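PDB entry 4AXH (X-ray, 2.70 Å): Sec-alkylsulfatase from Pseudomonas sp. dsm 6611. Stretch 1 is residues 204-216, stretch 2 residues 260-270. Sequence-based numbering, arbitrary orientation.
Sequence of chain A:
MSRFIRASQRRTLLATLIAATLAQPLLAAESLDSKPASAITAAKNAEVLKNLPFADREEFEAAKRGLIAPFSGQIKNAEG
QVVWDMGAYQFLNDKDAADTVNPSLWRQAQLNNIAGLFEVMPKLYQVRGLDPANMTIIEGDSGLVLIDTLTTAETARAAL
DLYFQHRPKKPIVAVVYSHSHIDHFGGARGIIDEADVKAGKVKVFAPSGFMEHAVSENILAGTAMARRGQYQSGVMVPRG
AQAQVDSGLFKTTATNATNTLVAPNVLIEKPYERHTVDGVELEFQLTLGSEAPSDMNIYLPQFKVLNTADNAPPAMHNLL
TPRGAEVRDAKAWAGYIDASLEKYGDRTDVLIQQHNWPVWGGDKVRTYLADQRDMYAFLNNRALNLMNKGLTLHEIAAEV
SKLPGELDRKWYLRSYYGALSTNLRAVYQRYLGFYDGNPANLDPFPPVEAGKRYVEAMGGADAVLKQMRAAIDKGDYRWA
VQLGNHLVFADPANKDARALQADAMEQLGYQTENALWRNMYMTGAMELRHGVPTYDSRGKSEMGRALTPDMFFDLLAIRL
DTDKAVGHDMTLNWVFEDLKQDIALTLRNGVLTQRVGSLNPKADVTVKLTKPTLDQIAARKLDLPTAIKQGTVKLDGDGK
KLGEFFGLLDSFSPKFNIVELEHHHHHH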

# COMPACT_ATOMS: atom_id res chain seq x y z
N VAL A 204 -28.24 15.61 9.05
CA VAL A 204 -27.36 14.94 8.10
C VAL A 204 -26.25 14.13 8.83
O VAL A 204 -25.30 14.71 9.36
CB VAL A 204 -26.84 15.91 7.01
CG1 VAL A 204 -25.84 15.23 6.09
CG2 VAL A 204 -27.98 16.44 6.18
N PHE A 205 -26.40 12.80 8.86
CA PHE A 205 -25.49 11.87 9.54
C PHE A 205 -24.40 11.37 8.62
O PHE A 205 -24.64 11.17 7.43
CB PHE A 205 -26.25 10.67 10.12
CG PHE A 205 -27.46 11.02 10.95
CD1 PHE A 205 -28.69 11.23 10.35
CD2 PHE A 205 -27.37 11.11 12.33
CE1 PHE A 205 -29.82 11.55 11.12
CE2 PHE A 205 -28.49 11.43 13.10
CZ PHE A 205 -29.71 11.64 12.49
N ALA A 206 -23.19 11.16 9.18
CA ALA A 206 -22.01 10.68 8.46
C ALA A 206 -21.00 10.03 9.40
O ALA A 206 -20.89 10.45 10.54
CB ALA A 206 -21.34 11.83 7.69
N PRO A 207 -20.23 9.00 8.93
CA PRO A 207 -19.25 8.36 9.83
C PRO A 207 -18.07 9.27 10.13
O PRO A 207 -17.82 10.22 9.39
CB PRO A 207 -18.81 7.12 9.04
CG PRO A 207 -19.09 7.44 7.64
CD PRO A 207 -20.27 8.33 7.61
N SER A 208 -17.35 8.98 11.24
CA SER A 208 -16.18 9.70 11.71
C SER A 208 -15.18 9.96 10.58
O SER A 208 -14.86 9.03 9.81
CB SER A 208 -15.50 8.88 12.81
OG SER A 208 -14.25 9.40 13.22
N GLY A 209 -14.70 11.21 10.50
CA GLY A 209 -13.68 11.62 9.53
C GLY A 209 -14.11 11.87 8.10
O GLY A 209 -13.25 11.97 7.21
N PHE A 210 -15.44 11.99 7.88
CA PHE A 210 -16.06 12.19 6.58
C PHE A 210 -15.48 13.34 5.77
O PHE A 210 -14.96 13.11 4.66
CB PHE A 210 -17.59 12.31 6.70
CG PHE A 210 -18.30 12.50 5.38
CD1 PHE A 210 -18.53 13.77 4.86
CD2 PHE A 210 -18.80 11.41 4.67
CE1 PHE A 210 -19.21 13.95 3.66
CE2 PHE A 210 -19.50 11.60 3.48
CZ PHE A 210 -19.70 12.87 2.98
N MET A 211 -15.57 14.59 6.30
CA MET A 211 -15.09 15.79 5.63
C MET A 211 -13.63 15.71 5.18
O MET A 211 -13.36 15.90 4.00
CB MET A 211 -15.40 17.05 6.43
CG MET A 211 -16.87 17.53 6.29
SD MET A 211 -17.54 17.89 4.61
CE MET A 211 -16.22 18.95 3.93
N GLU A 212 -12.73 15.28 6.09
CA GLU A 212 -11.30 15.09 5.81
C GLU A 212 -11.12 14.16 4.62
O GLU A 212 -10.27 14.42 3.78
CB GLU A 212 -10.58 14.48 7.03
CG GLU A 212 -10.77 15.19 8.36
CD GLU A 212 -11.88 14.73 9.30
OE1 GLU A 212 -13.02 15.24 9.20
OE2 GLU A 212 -11.57 13.91 10.19
N HIS A 213 -11.92 13.08 4.53
CA HIS A 213 -11.81 12.08 3.48
C HIS A 213 -12.55 12.39 2.20
O HIS A 213 -11.98 12.20 1.13
CB HIS A 213 -12.15 10.68 4.00
CG HIS A 213 -11.13 10.20 4.97
ND1 HIS A 213 -11.44 10.04 6.30
CD2 HIS A 213 -9.82 9.94 4.78
CE1 HIS A 213 -10.33 9.62 6.87
NE2 HIS A 213 -9.32 9.55 5.99
N ALA A 214 -13.80 12.87 2.29
CA ALA A 214 -14.57 13.25 1.12
C ALA A 214 -13.76 14.24 0.23
O ALA A 214 -13.76 14.11 -0.99
CB ALA A 214 -15.89 13.86 1.56
N VAL A 215 -13.01 15.17 0.86
CA VAL A 215 -12.21 16.18 0.15
C VAL A 215 -10.76 15.75 -0.24
O VAL A 215 -10.29 16.13 -1.30
CB VAL A 215 -12.33 17.62 0.79
CG1 VAL A 215 -13.78 17.95 1.16
CG2 VAL A 215 -11.47 17.76 2.02
N SER A 216 -10.07 14.96 0.61
CA SER A 216 -8.67 14.54 0.41
C SER A 216 -8.42 13.40 -0.58
O SER A 216 -7.52 13.51 -1.42
CB SER A 216 -7.98 14.25 1.74
OG SER A 216 -8.11 15.34 2.64
N THR A 260 -21.82 17.63 -5.82
CA THR A 260 -22.00 18.52 -4.68
C THR A 260 -21.45 17.93 -3.39
O THR A 260 -21.23 16.72 -3.30
CB THR A 260 -23.50 18.92 -4.52
OG1 THR A 260 -24.22 17.87 -3.89
CG2 THR A 260 -24.17 19.35 -5.84
N LEU A 261 -21.26 18.80 -2.39
CA LEU A 261 -20.79 18.41 -1.08
C LEU A 261 -21.49 19.24 -0.04
O LEU A 261 -21.18 20.42 0.10
CB LEU A 261 -19.27 18.61 -0.97
CG LEU A 261 -18.51 17.59 -0.16
CD1 LEU A 261 -17.03 17.57 -0.56
CD2 LEU A 261 -18.67 17.82 1.31
N VAL A 262 -22.48 18.69 0.66
CA VAL A 262 -23.11 19.41 1.75
C VAL A 262 -22.67 18.83 3.09
O VAL A 262 -22.91 17.66 3.38
CB VAL A 262 -24.60 19.89 1.63
CG1 VAL A 262 -25.16 19.78 0.22
CG2 VAL A 262 -25.50 19.28 2.69
N ALA A 263 -21.92 19.63 3.85
CA ALA A 263 -21.36 19.25 5.14
C ALA A 263 -22.37 18.58 6.07
O ALA A 263 -23.50 19.06 6.19
CB ALA A 263 -20.76 20.46 5.81
N PRO A 264 -21.98 17.46 6.73
CA PRO A 264 -22.89 16.81 7.69
C PRO A 264 -23.14 17.63 8.97
O PRO A 264 -22.37 18.52 9.34
CB PRO A 264 -22.19 15.49 8.00
CG PRO A 264 -21.07 15.39 7.02
CD PRO A 264 -20.68 16.76 6.68
N ASN A 265 -24.25 17.31 9.61
CA ASN A 265 -24.79 17.88 10.83
C ASN A 265 -24.22 17.08 12.01
O ASN A 265 -23.49 17.63 12.84
CB ASN A 265 -26.30 17.65 10.78
CG ASN A 265 -27.14 18.76 11.26
OD1 ASN A 265 -27.72 19.48 10.45
ND2 ASN A 265 -27.33 18.85 12.57
N VAL A 266 -24.57 15.78 12.09
CA VAL A 266 -24.20 14.85 13.15
C VAL A 266 -23.25 13.73 12.72
O VAL A 266 -23.57 12.93 11.82
CB VAL A 266 -25.43 14.41 14.02
CG1 VAL A 266 -26.76 14.53 13.27
CG2 VAL A 266 -25.26 13.03 14.65
N LEU A 267 -22.09 13.66 13.38
CA LEU A 267 -21.02 12.69 13.14
C LEU A 267 -21.08 11.47 14.05
O LEU A 267 -21.14 11.63 15.27
CB LEU A 267 -19.67 13.38 13.30
CG LEU A 267 -19.07 13.97 12.02
CD1 LEU A 267 -18.26 15.19 12.32
CD2 LEU A 267 -18.21 12.94 11.30
N ILE A 268 -21.01 10.26 13.47
CA ILE A 268 -21.01 8.99 14.19
C ILE A 268 -19.56 8.70 14.60
O ILE A 268 -18.68 8.52 13.74
CB ILE A 268 -21.68 7.85 13.38
CG1 ILE A 268 -22.98 8.31 12.66
CG2 ILE A 268 -21.87 6.58 14.21
CD1 ILE A 268 -24.08 9.01 13.53
N GLU A 269 -19.31 8.71 15.92
CA GLU A 269 -17.95 8.57 16.45
C GLU A 269 -17.67 7.31 17.23
O GLU A 269 -16.50 6.89 17.31
CB GLU A 269 -17.52 9.85 17.21
CG GLU A 269 -17.45 11.11 16.34
CD GLU A 269 -16.26 11.27 15.41
OE1 GLU A 269 -15.23 10.59 15.63
OE2 GLU A 269 -16.34 12.10 14.47
N LYS A 270 -18.72 6.69 17.79
CA LYS A 270 -18.65 5.43 18.56
C LYS A 270 -18.77 4.20 17.62
O LYS A 270 -19.48 4.29 16.61
CB LYS A 270 -19.79 5.37 19.62
CG LYS A 270 -19.78 6.51 20.66
CD LYS A 270 -21.09 6.53 21.45
CE LYS A 270 -21.21 7.72 22.37
NZ LYS A 270 -21.06 7.34 23.81
O HOH W 1 -14.37 13.16 12.42

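What joins the two backbones? Strands 204-207 and 266-268 run parallel, and the carbonyl Val204 O accepts from both Asn265 N (2.8 Å) and Val266 N (3.0 Å). Ala206 then bonds in both directions, its N to Val266 O (3.2 Å) and its O from Ile268 N (2.9 Å). Pro207 has no amide hydrogen, but its N faces away from stretch 2, so no bond of this pairing is lost.

How do the side chains on the sheet pack? Phe205, Val266 and Ile268 share one face; Phe205 and Ile268 are buried there, whereas Val266 is partly exposed. With chi1 in m, the Phe205 ring places CE2 3.6 Å from Val266 CG1 and CD2 4.1 Å from Ile268 CD1. On the other face, the small Ala206 lets Pro264 come close, CB to CG 3.6 Å.

What does the helix add? Phe210, chi1 t, brings CD1 to 3.7 Å from Pro264 CG. Met211 starts sideways, but its three m torsions curl the chain so that SD lies 3.5 Å from Leu261 CD2. Val215 CG1 meets Leu261 CD1 at 3.7 Å.

How is the polar end closed? Ser208, chi1 t, donates from OG to Glu269 OE1 (2.9 Å), while Glu269, m at chi1 and chi2, folds back to receive it. A water bridges Glu269 OE2 (3.0 Å) and Gly209 N (2.8 Å); the positive phi of Gly209 suits glycine.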